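Local coordinates for inosine-uridine preferring nucleoside hydrolase family protein (Bacillus anthracis, PDB 2C40) that has the mixed alpha/beta fold of its family and holds a calcium ion and alpha-D-ribofuranose in a shared pocket, at residues A[161-166]-A[170-175]; A[35-40]-A[174-179]; A[17-22]-A[221-226]; A[250-255]-A[300-305]. One frame throughout, in Å; residues are numbered along the deposited sequence. Where two conformers were deposited one is given.

Interaction 1 (A[161-166]-A[170-175]); sequences VHEPEH and AEWNSF. With RIB (alpha-D-ribofuranose), chain D.
The start of helix 172-176 forms one wall of the ribofuranose pocket, and Val161 backs this wall by pressing one methyl on Trp172 and the other on Phe175. Val161 CG2 lies 3.6 Å from the centroid of the Trp172 five-membered ring, only 7° off its normal. Val161 CG1 sits 3.6 Å from the centroid of the Phe175 ring, again over the face. Both are CH-pi contacts. With CG1 anti to the backbone N (chi1 179°), the two branches fork to reach both rings. A weak hydrogen bond from Val161 N to Ala170 O, 3.4 Å, joins the backbones.

His166 ends a type II beta turn that begins at Glu163. Its ring meets the Phe175 ring obliquely, with planes at 49°, and presents an edge to Ala170 N. At the NE1 edge of the indole, a water accepts from Trp172 NE1 and His162 N and donates to Glu163 OE2. Phe73 stacks on the Trp172 ring.

Glu171 is the N-cap of the helix. Its OE2 accepts from Ser174 N and Ser174 OG, and Gly153 N is a further partner. Glu171 OE1 accepts from Asn173 N at 2.8 Å and also from the ribofuranose hydroxyl O5 at 2.8 Å.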
# COMPACT_ATOMS: atom_id res chain seq x y z
N VAL A 161 2.78 17.99 -12.69
CA VAL A 161 2.51 18.89 -11.57
C VAL A 161 1.16 19.61 -11.77
O VAL A 161 0.99 20.39 -12.70
CB VAL A 161 3.67 19.95 -11.40
CG1 VAL A 161 3.40 20.89 -10.28
CG2 VAL A 161 4.97 19.28 -11.10
N HIS A 162 0.20 19.35 -10.89
CA HIS A 162 -1.09 20.02 -10.96
C HIS A 162 -1.40 20.60 -9.56
O HIS A 162 -2.02 19.98 -8.75
CB HIS A 162 -2.15 19.11 -11.62
CG HIS A 162 -1.75 18.70 -13.02
ND1 HIS A 162 -1.23 17.46 -13.33
CD2 HIS A 162 -1.67 19.43 -14.17
CE1 HIS A 162 -0.89 17.42 -14.60
NE2 HIS A 162 -1.15 18.60 -15.14
N GLU A 163 -0.87 21.79 -9.30
CA GLU A 163 -0.78 22.36 -7.97
C GLU A 163 -1.09 23.85 -7.97
O GLU A 163 -0.89 24.54 -8.97
CB GLU A 163 0.62 22.21 -7.40
CG GLU A 163 1.05 20.82 -7.16
CD GLU A 163 0.20 20.05 -6.21
OE1 GLU A 163 -0.34 20.63 -5.22
OE2 GLU A 163 0.08 18.84 -6.44
N PRO A 164 -1.56 24.36 -6.83
CA PRO A 164 -1.78 25.81 -6.80
C PRO A 164 -0.47 26.59 -7.09
O PRO A 164 0.66 26.09 -6.90
CB PRO A 164 -2.30 26.04 -5.38
CG PRO A 164 -2.89 24.73 -4.98
CD PRO A 164 -1.94 23.74 -5.55
N GLU A 165 -0.64 27.78 -7.62
CA GLU A 165 0.44 28.65 -8.08
C GLU A 165 1.17 28.17 -9.34
O GLU A 165 2.07 28.84 -9.79
CB GLU A 165 1.50 28.91 -7.02
CG GLU A 165 1.01 29.33 -5.67
CD GLU A 165 2.17 29.75 -4.71
OE1 GLU A 165 3.13 28.99 -4.54
OE2 GLU A 165 2.14 30.83 -4.12
N HIS A 166 0.83 27.02 -9.90
CA HIS A 166 1.56 26.53 -11.02
C HIS A 166 0.72 26.45 -12.29
O HIS A 166 -0.45 26.13 -12.21
CB HIS A 166 2.14 25.15 -10.66
CG HIS A 166 3.18 24.72 -11.63
ND1 HIS A 166 3.06 23.59 -12.38
CD2 HIS A 166 4.31 25.34 -12.03
CE1 HIS A 166 4.10 23.50 -13.20
NE2 HIS A 166 4.87 24.55 -13.00
N ALA A 170 5.44 21.94 -15.68
CA ALA A 170 6.66 21.36 -15.12
C ALA A 170 6.46 19.90 -14.71
O ALA A 170 5.32 19.41 -14.52
CB ALA A 170 7.12 22.14 -13.90
N GLU A 171 7.59 19.24 -14.55
CA GLU A 171 7.67 17.89 -14.02
C GLU A 171 8.09 18.02 -12.55
O GLU A 171 8.73 19.00 -12.16
CB GLU A 171 8.66 17.12 -14.88
CG GLU A 171 9.08 15.81 -14.38
CD GLU A 171 10.12 15.90 -13.28
OE1 GLU A 171 10.03 14.98 -12.46
OE2 GLU A 171 10.97 16.87 -13.23
N TRP A 172 7.68 17.05 -11.71
CA TRP A 172 7.82 17.13 -10.25
C TRP A 172 9.23 17.25 -9.67
O TRP A 172 9.45 18.01 -8.71
CB TRP A 172 7.07 15.95 -9.55
CG TRP A 172 5.74 16.38 -9.00
CD1 TRP A 172 4.50 16.07 -9.48
CD2 TRP A 172 5.53 17.27 -7.91
NE1 TRP A 172 3.53 16.68 -8.73
CE2 TRP A 172 4.15 17.43 -7.77
CE3 TRP A 172 6.40 17.92 -7.02
CZ2 TRP A 172 3.60 18.26 -6.78
CZ3 TRP A 172 5.86 18.72 -6.04
CH2 TRP A 172 4.48 18.88 -5.93
N ASN A 173 10.18 16.44 -10.13
CA ASN A 173 11.55 16.55 -9.61
C ASN A 173 12.16 17.95 -9.84
O ASN A 173 12.89 18.46 -8.98
CB ASN A 173 12.47 15.44 -10.14
CG ASN A 173 12.14 14.06 -9.54
OD1 ASN A 173 11.49 13.96 -8.49
ND2 ASN A 173 12.63 12.99 -10.17
N SER A 174 11.85 18.57 -10.98
CA SER A 174 12.25 19.95 -11.25
C SER A 174 11.45 20.93 -10.40
O SER A 174 12.02 21.81 -9.76
CB SER A 174 12.04 20.34 -12.72
OG SER A 174 12.50 19.32 -13.58
N PHE A 175 10.14 20.79 -10.41
CA PHE A 175 9.27 21.67 -9.62
C PHE A 175 9.63 21.73 -8.11
O PHE A 175 9.56 22.77 -7.52
CB PHE A 175 7.82 21.23 -9.81
CG PHE A 175 6.79 22.13 -9.16
CD1 PHE A 175 6.62 23.43 -9.59
CD2 PHE A 175 5.96 21.63 -8.15
CE1 PHE A 175 5.69 24.25 -9.02
CE2 PHE A 175 5.00 22.45 -7.54
CZ PHE A 175 4.83 23.75 -7.98
O5 RIB D . 7.95 13.33 -11.60
C5 RIB D . 8.24 11.90 -11.51
C4 RIB D . 8.88 11.63 -10.14
O4 RIB D . 7.86 11.90 -9.16
C3 RIB D . 9.46 10.24 -9.86
O3 RIB D . 10.92 10.35 -9.79
C2 RIB D . 8.72 9.70 -8.56
O2 RIB D . 9.42 9.08 -7.38
C1 RIB D . 7.86 10.90 -8.10
O HOH W 1 0.57 17.37 -8.84

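Interaction 2 (A[35-40]-A[174-179]); sequences IPADCY and SFWDPE. With RIB (alpha-D-ribofuranose), chain D.
This is a buried, mainly apolar contact in which one indole, that of Trp176, packs on the loop from Ile35 to Ala37. The loop follows strand 27-34 and leads into helix 41-55. Trp176 lies in segment 174-179, far along the chain. The methyl of Ala37 lies over one face of the indole. Ala37 CB is 3.6 Å from the centroid of the five-membered ring and 18° off its normal, a CH-pi contact. Its nearest ring atom is Trp176 CE2, at 3.5 Å.

The Ile35 and Trp176 side chains run toward each other, and Ile35 CD1 meets the six-membered end obliquely. The Ile35 chain is fully extended, chi1 -169° and chi2 180°, and this carries Ile35 CD1 to 3.5 Å from Trp176 CZ3. Between Ile35 and Ala37, Pro36 is the centre of an inverse gamma turn, closed by a weak hydrogen bond from Ala37 N to Ile35 O. The turn lets Ile35 and Ala37 reach the same ring. Thr129 and Pro127 also touch Trp176.

The loop goes on to Asp38 in the ribofuranose pocket, where Asp38 OD1 is 3.0 Å from C1 of the sugar. Asp38 N donates to OD1 of Asp9, a ligand of the calcium ion.

A water in the indole plane accepts from Trp176 NE1 at 3.0 Å. The polar N-H of the buried indole is thus satisfied through water, while no direct hydrogen bond links the segments. The contact therefore rests on the fit of a flat ring against small and branched apolar groups.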
# COMPACT_ATOMS: atom_id res chain seq x y z
N ILE A 35 16.92 11.87 -0.19
CA ILE A 35 16.36 13.21 0.01
C ILE A 35 14.85 13.08 0.29
O ILE A 35 14.14 12.34 -0.39
CB ILE A 35 16.70 14.22 -1.18
CG1 ILE A 35 16.32 15.66 -0.79
CG2 ILE A 35 16.05 13.77 -2.52
CD1 ILE A 35 16.62 16.68 -1.84
N PRO A 36 14.36 13.76 1.35
CA PRO A 36 12.95 13.64 1.73
C PRO A 36 11.95 14.44 0.85
O PRO A 36 11.23 15.30 1.33
CB PRO A 36 12.99 14.10 3.21
CG PRO A 36 14.00 15.14 3.23
CD PRO A 36 15.10 14.62 2.30
N ALA A 37 11.91 14.11 -0.44
CA ALA A 37 11.08 14.85 -1.39
C ALA A 37 9.79 14.04 -1.58
O ALA A 37 8.79 14.35 -0.93
CB ALA A 37 11.83 15.08 -2.68
N ASP A 38 9.80 13.00 -2.40
CA ASP A 38 8.62 12.13 -2.54
C ASP A 38 8.59 11.02 -1.49
O ASP A 38 8.22 9.88 -1.76
CB ASP A 38 8.59 11.55 -3.93
CG ASP A 38 7.26 11.01 -4.30
OD1 ASP A 38 7.27 10.23 -5.26
OD2 ASP A 38 6.25 11.31 -3.64
N CYS A 39 9.04 11.35 -0.29
CA CYS A 39 9.12 10.41 0.80
C CYS A 39 9.29 11.17 2.11
O CYS A 39 9.67 12.32 2.11
CB CYS A 39 10.29 9.42 0.64
SG CYS A 39 11.98 10.03 0.99
N TYR A 40 8.95 10.49 3.19
CA TYR A 40 9.39 10.85 4.52
C TYR A 40 10.76 10.21 4.74
O TYR A 40 11.01 9.10 4.34
CB TYR A 40 8.36 10.39 5.55
CG TYR A 40 7.10 11.25 5.54
CD1 TYR A 40 6.05 11.01 4.64
CD2 TYR A 40 6.99 12.33 6.40
CE1 TYR A 40 4.92 11.83 4.63
CE2 TYR A 40 5.85 13.12 6.41
CZ TYR A 40 4.82 12.86 5.53
OH TYR A 40 3.72 13.68 5.58
N SER A 174 11.85 18.57 -10.98
CA SER A 174 12.25 19.95 -11.25
C SER A 174 11.45 20.93 -10.40
O SER A 174 12.02 21.81 -9.76
CB SER A 174 12.04 20.34 -12.72
OG SER A 174 12.50 19.32 -13.58
N PHE A 175 10.14 20.79 -10.41
CA PHE A 175 9.27 21.67 -9.62
C PHE A 175 9.63 21.73 -8.11
O PHE A 175 9.56 22.77 -7.52
CB PHE A 175 7.82 21.23 -9.81
CG PHE A 175 6.79 22.13 -9.16
CD1 PHE A 175 6.62 23.43 -9.59
CD2 PHE A 175 5.96 21.63 -8.15
CE1 PHE A 175 5.69 24.25 -9.02
CE2 PHE A 175 5.00 22.45 -7.54
CZ PHE A 175 4.83 23.75 -7.98
N TRP A 176 10.04 20.61 -7.52
CA TRP A 176 10.35 20.56 -6.08
C TRP A 176 11.37 21.59 -5.69
O TRP A 176 11.28 22.15 -4.60
CB TRP A 176 10.85 19.20 -5.65
CG TRP A 176 10.84 18.88 -4.13
CD1 TRP A 176 9.80 18.43 -3.42
CD2 TRP A 176 11.97 18.89 -3.22
NE1 TRP A 176 10.15 18.23 -2.13
CE2 TRP A 176 11.49 18.48 -1.98
CE3 TRP A 176 13.34 19.20 -3.36
CZ2 TRP A 176 12.30 18.33 -0.85
CZ3 TRP A 176 14.15 19.10 -2.22
CH2 TRP A 176 13.61 18.65 -0.98
N ASP A 177 12.35 21.83 -6.58
CA ASP A 177 13.37 22.85 -6.38
C ASP A 177 13.95 23.30 -7.74
O ASP A 177 14.98 22.76 -8.23
CB ASP A 177 14.46 22.28 -5.49
CG ASP A 177 15.44 23.34 -5.05
OD1 ASP A 177 15.30 24.44 -5.57
OD2 ASP A 177 16.29 23.08 -4.16
N PRO A 178 13.29 24.27 -8.37
CA PRO A 178 13.71 24.82 -9.67
C PRO A 178 15.06 25.51 -9.66
O PRO A 178 15.78 25.48 -10.69
CB PRO A 178 12.59 25.81 -10.01
CG PRO A 178 11.45 25.40 -9.14
CD PRO A 178 12.03 24.88 -7.90
N GLU A 179 15.43 26.10 -8.52
CA GLU A 179 16.71 26.78 -8.36
C GLU A 179 17.86 25.77 -8.43
O GLU A 179 18.90 26.05 -9.02
CB GLU A 179 16.70 27.56 -7.06
CG GLU A 179 15.67 28.69 -7.16
CD GLU A 179 15.34 29.39 -5.85
OE1 GLU A 179 14.97 28.73 -4.84
OE2 GLU A 179 15.38 30.65 -5.85
O5 RIB D . 7.95 13.33 -11.60
C5 RIB D . 8.24 11.90 -11.51
C4 RIB D . 8.88 11.63 -10.14
O4 RIB D . 7.86 11.90 -9.16
C3 RIB D . 9.46 10.24 -9.86
O3 RIB D . 10.92 10.35 -9.79
C2 RIB D . 8.72 9.70 -8.56
O2 RIB D . 9.42 9.08 -7.38
C1 RIB D . 7.86 10.90 -8.10
O HOH W 2 8.41 16.73 -0.26

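Interaction 3 (A[17-22]-A[221-226]); sequences SLFLLL and IDFLGQ
The backbone bond from Gly225 N to Ile221 O, 2.8 Å, spans the helical turn that carries Phe223 and Leu224, the two residues that touch Phe19. On the facing helix, the Leu21 N to Ser17 O bond, also 2.8 Å, spans the turn of Phe19. No hydrogen bond crosses between the two segments.

Phe223 turns its edge to the face of Phe19 in a T-shaped pair. The centroids are 5.2 Å apart and the planes stand at 67°. Phe223 CD1 lies over the centre of the Phe19 ring, and Phe223 CE1 reaches Phe19 CB at 3.9 Å. Both CB atoms point to the other helix. CG anti to the backbone N, chi1 159° in Phe19 and 177° in Phe223, carries the rings on across, and the two side chains run antiparallel past one another.

The contact joins helix 12-21, which follows the first strand of the central mixed sheet, to helix 219-229. Phe55 of helix 41-55 meets both rings and makes an aromatic cluster of three. Leu224 CG approaches Phe19 CE2 more loosely, at 4.5 Å. Gln226 NE2 donates to Asp222 OD1 at 3.1 Å, from above the carboxylate plane. Gln226 packs on Gln226 of the second subunit.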
# COMPACT_ATOMS: atom_id res chain seq x y z
N SER A 17 14.72 0.80 -7.74
CA SER A 17 15.91 1.13 -8.52
C SER A 17 17.14 0.75 -7.71
O SER A 17 18.05 0.15 -8.24
CB SER A 17 15.97 2.64 -8.84
OG SER A 17 15.05 3.07 -9.83
N LEU A 18 17.16 1.10 -6.42
CA LEU A 18 18.23 0.68 -5.55
C LEU A 18 18.44 -0.83 -5.59
O LEU A 18 19.55 -1.32 -5.82
CB LEU A 18 17.96 1.13 -4.12
CG LEU A 18 19.00 0.70 -3.09
CD1 LEU A 18 20.32 1.35 -3.36
CD2 LEU A 18 18.51 1.05 -1.70
N PHE A 19 17.35 -1.57 -5.41
CA PHE A 19 17.42 -3.03 -5.45
C PHE A 19 17.98 -3.54 -6.78
O PHE A 19 18.83 -4.43 -6.78
CB PHE A 19 16.06 -3.65 -5.10
CG PHE A 19 15.90 -5.03 -5.57
CD1 PHE A 19 16.52 -6.07 -4.91
CD2 PHE A 19 15.10 -5.32 -6.69
CE1 PHE A 19 16.34 -7.39 -5.35
CE2 PHE A 19 14.93 -6.61 -7.12
CZ PHE A 19 15.56 -7.65 -6.46
N LEU A 20 17.56 -2.96 -7.90
CA LEU A 20 18.08 -3.43 -9.19
C LEU A 20 19.53 -2.98 -9.46
O LEU A 20 20.30 -3.76 -10.00
CB LEU A 20 17.19 -2.96 -10.31
CG LEU A 20 15.74 -3.44 -10.28
CD1 LEU A 20 14.96 -2.63 -11.23
CD2 LEU A 20 15.63 -4.89 -10.64
N LEU A 21 19.92 -1.76 -9.08
CA LEU A 21 21.31 -1.31 -9.26
C LEU A 21 22.27 -2.33 -8.63
O LEU A 21 23.37 -2.63 -9.14
CB LEU A 21 21.57 0.07 -8.59
CG LEU A 21 20.91 1.28 -9.28
CD1 LEU A 21 20.66 2.38 -8.30
CD2 LEU A 21 21.73 1.78 -10.52
N LEU A 22 21.82 -2.85 -7.51
CA LEU A 22 22.60 -3.73 -6.69
C LEU A 22 22.85 -5.13 -7.36
O LEU A 22 23.76 -5.85 -6.97
CB LEU A 22 21.94 -3.86 -5.30
CG LEU A 22 22.01 -2.64 -4.37
CD1 LEU A 22 21.09 -2.83 -3.20
CD2 LEU A 22 23.45 -2.40 -3.88
N ILE A 221 11.73 -11.16 -7.79
CA ILE A 221 10.52 -10.91 -8.57
C ILE A 221 9.33 -10.69 -7.58
O ILE A 221 8.58 -9.74 -7.74
CB ILE A 221 10.23 -12.08 -9.57
CG1 ILE A 221 11.33 -12.22 -10.63
CG2 ILE A 221 8.89 -11.92 -10.25
CD1 ILE A 221 11.43 -11.09 -11.63
N ASP A 222 9.19 -11.57 -6.58
CA ASP A 222 8.17 -11.44 -5.54
C ASP A 222 8.34 -10.06 -4.87
O ASP A 222 7.36 -9.33 -4.70
CB ASP A 222 8.34 -12.57 -4.55
CG ASP A 222 7.24 -12.64 -3.49
OD1 ASP A 222 6.10 -12.13 -3.70
OD2 ASP A 222 7.53 -13.26 -2.45
N PHE A 223 9.58 -9.67 -4.58
CA PHE A 223 9.85 -8.34 -3.98
C PHE A 223 9.42 -7.18 -4.89
O PHE A 223 8.75 -6.24 -4.42
CB PHE A 223 11.31 -8.17 -3.62
CG PHE A 223 11.65 -6.79 -3.06
CD1 PHE A 223 12.41 -5.88 -3.78
CD2 PHE A 223 11.19 -6.40 -1.80
CE1 PHE A 223 12.72 -4.63 -3.27
CE2 PHE A 223 11.50 -5.13 -1.28
CZ PHE A 223 12.26 -4.26 -2.01
N LEU A 224 9.80 -7.24 -6.18
CA LEU A 224 9.33 -6.28 -7.18
C LEU A 224 7.82 -6.19 -7.20
O LEU A 224 7.28 -5.10 -7.21
CB LEU A 224 9.74 -6.68 -8.61
CG LEU A 224 11.00 -6.19 -9.25
CD1 LEU A 224 11.18 -6.95 -10.61
CD2 LEU A 224 10.91 -4.64 -9.46
N GLY A 225 7.14 -7.33 -7.26
CA GLY A 225 5.68 -7.33 -7.22
C GLY A 225 5.03 -6.72 -5.97
O GLY A 225 4.03 -6.04 -6.07
N GLN A 226 5.59 -6.97 -4.80
CA GLN A 226 5.10 -6.35 -3.55
C GLN A 226 5.25 -4.84 -3.64
O GLN A 226 4.30 -4.10 -3.37
CB GLN A 226 5.86 -6.91 -2.36
CG GLN A 226 5.40 -8.33 -2.08
CD GLN A 226 6.22 -9.04 -1.04
OE1 GLN A 226 6.36 -8.57 0.07
NE2 GLN A 226 6.71 -10.22 -1.38

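Interaction 4 (A[250-255]-A[300-305]); sequences TAAFVG and FDYITR
A first torsion of 177° swings the Tyr302 ring out from helix 296-308 toward Ala252 and Gly255. The second torsion, -131°, turns the ring so that its edge meets helix 246-255. Ala252 points to the other helix, and its CB lies near the ring plane, 3.8 Å from Tyr302 CE1. Farther along the ring, the hydroxyl rests against the backbone: Tyr302 OH is 3.6 Å from Gly255 CA. It can come this close because Gly255 has no side chain.

The contact joins the helices 246-255 and 296-308, between which the chain makes the strands at one end of the mixed sheet. Their backbones are nearest at Ala252 and Ile303, with CA atoms 7.7 Å apart. Ile303 also touches Leu20 of helix 12-21, and Ala251 packs on Ser17 and Leu21 of that helix. Met24 and Leu259 touch Tyr302 from loops.

The exposed Asp301 and Arg305 form a salt bridge within one helix, Arg305 NE to Asp301 OD2 at 2.9 Å. No hydrogen bond or salt bridge passes between the two helices. Their hold here is van der Waals in nature, consistent with small residues, Ala252 and Gly255, beside a large ring.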
# COMPACT_ATOMS: atom_id res chain seq x y z
N THR A 250 15.65 5.30 -15.63
CA THR A 250 16.83 6.14 -15.40
C THR A 250 18.00 5.30 -14.92
O THR A 250 19.11 5.43 -15.46
CB THR A 250 16.52 7.25 -14.37
OG1 THR A 250 15.36 8.00 -14.79
CG2 THR A 250 17.68 8.20 -14.22
N ALA A 251 17.74 4.44 -13.93
CA ALA A 251 18.75 3.54 -13.35
C ALA A 251 19.20 2.47 -14.33
O ALA A 251 20.39 2.13 -14.36
CB ALA A 251 18.19 2.90 -12.10
N ALA A 252 18.28 1.98 -15.17
CA ALA A 252 18.59 0.97 -16.17
C ALA A 252 19.45 1.55 -17.32
O ALA A 252 20.27 0.85 -17.90
CB ALA A 252 17.34 0.37 -16.71
N PHE A 253 19.23 2.82 -17.63
CA PHE A 253 20.00 3.53 -18.65
C PHE A 253 21.47 3.68 -18.21
O PHE A 253 22.38 3.67 -19.04
CB PHE A 253 19.41 4.92 -18.90
CG PHE A 253 20.11 5.69 -19.98
CD1 PHE A 253 19.93 5.36 -21.31
CD2 PHE A 253 20.98 6.74 -19.69
CE1 PHE A 253 20.59 6.07 -22.31
CE2 PHE A 253 21.64 7.41 -20.69
CZ PHE A 253 21.42 7.10 -21.99
N VAL A 254 21.69 3.86 -16.91
CA VAL A 254 23.03 3.87 -16.36
C VAL A 254 23.69 2.48 -16.53
O VAL A 254 24.85 2.38 -16.94
CB VAL A 254 23.02 4.29 -14.85
CG1 VAL A 254 24.39 4.07 -14.21
CG2 VAL A 254 22.58 5.74 -14.72
N GLY A 255 22.95 1.42 -16.23
CA GLY A 255 23.45 0.06 -16.39
C GLY A 255 23.55 -0.42 -17.83
O GLY A 255 24.38 -1.25 -18.14
N PHE A 300 12.16 -4.43 -20.16
CA PHE A 300 11.48 -5.32 -19.23
C PHE A 300 12.19 -6.64 -19.05
O PHE A 300 12.18 -7.16 -17.95
CB PHE A 300 10.01 -5.53 -19.64
CG PHE A 300 9.18 -4.33 -19.39
CD1 PHE A 300 8.69 -3.55 -20.44
CD2 PHE A 300 8.94 -3.93 -18.10
CE1 PHE A 300 7.92 -2.41 -20.18
CE2 PHE A 300 8.19 -2.80 -17.83
CZ PHE A 300 7.68 -2.03 -18.86
N ASP A 301 12.83 -7.18 -20.09
CA ASP A 301 13.65 -8.40 -19.91
C ASP A 301 14.86 -8.13 -18.99
O ASP A 301 15.25 -8.94 -18.18
CB ASP A 301 14.14 -8.91 -21.26
CG ASP A 301 14.94 -10.17 -21.12
OD1 ASP A 301 14.34 -11.22 -20.80
OD2 ASP A 301 16.16 -10.12 -21.36
N TYR A 302 15.43 -6.96 -19.12
CA TYR A 302 16.61 -6.59 -18.36
C TYR A 302 16.30 -6.55 -16.84
O TYR A 302 17.00 -7.16 -16.03
CB TYR A 302 17.10 -5.24 -18.86
CG TYR A 302 18.28 -4.66 -18.15
CD1 TYR A 302 18.25 -3.35 -17.71
CD2 TYR A 302 19.42 -5.42 -17.93
CE1 TYR A 302 19.36 -2.79 -17.10
CE2 TYR A 302 20.53 -4.88 -17.31
CZ TYR A 302 20.48 -3.56 -16.88
OH TYR A 302 21.57 -3.02 -16.24
N ILE A 303 15.26 -5.85 -16.48
CA ILE A 303 14.92 -5.70 -15.07
C ILE A 303 14.38 -6.99 -14.45
O ILE A 303 14.71 -7.29 -13.31
CB ILE A 303 14.09 -4.44 -14.82
CG1 ILE A 303 12.73 -4.56 -15.48
CG2 ILE A 303 14.88 -3.17 -15.36
CD1 ILE A 303 11.97 -3.21 -15.61
N THR A 304 13.67 -7.80 -15.22
CA THR A 304 13.33 -9.15 -14.74
C THR A 304 14.57 -10.06 -14.64
O THR A 304 14.68 -10.80 -13.69
CB THR A 304 12.02 -9.80 -15.37
OG1 THR A 304 12.24 -11.13 -15.89
CG2 THR A 304 11.38 -8.94 -16.40
N ARG A 305 15.55 -9.94 -15.54
CA ARG A 305 16.83 -10.71 -15.38
C ARG A 305 17.54 -10.34 -14.07
O ARG A 305 17.95 -11.22 -13.32
CB ARG A 305 17.80 -10.52 -16.56
CG ARG A 305 17.49 -11.48 -17.67
CD ARG A 305 18.21 -11.20 -19.00
NE ARG A 305 17.69 -12.17 -19.97
CZ ARG A 305 18.10 -13.43 -20.08
NH1 ARG A 305 19.07 -13.89 -19.30
NH2 ARG A 305 17.53 -14.23 -20.96

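Overall arrangement
From the N terminus, helix 12-21 opens interaction 3, which closes at 221-226 and spans the longest loop. Inside it, interaction 2 opens at 35-40 and closes at 174-179. Interaction 1, also inside it, closes a short loop, 161-166 to 170-175, and shares Ser174 and Phe175 with interaction 2. Both end on helix 172-176 and both touch the ribofuranose. Interaction 4 follows in series and joins helices 246-255 and 296-308. Interactions 3 and 4 touch, as where Ile221 packs on Thr304, with centres 11 Å apart. They lie on the opposite side of the chain's centre from interactions 1 and 2. Interactions 1 and 2 tie loops to helix 172-176 beside the pocket; interactions 3 and 4 pair helices.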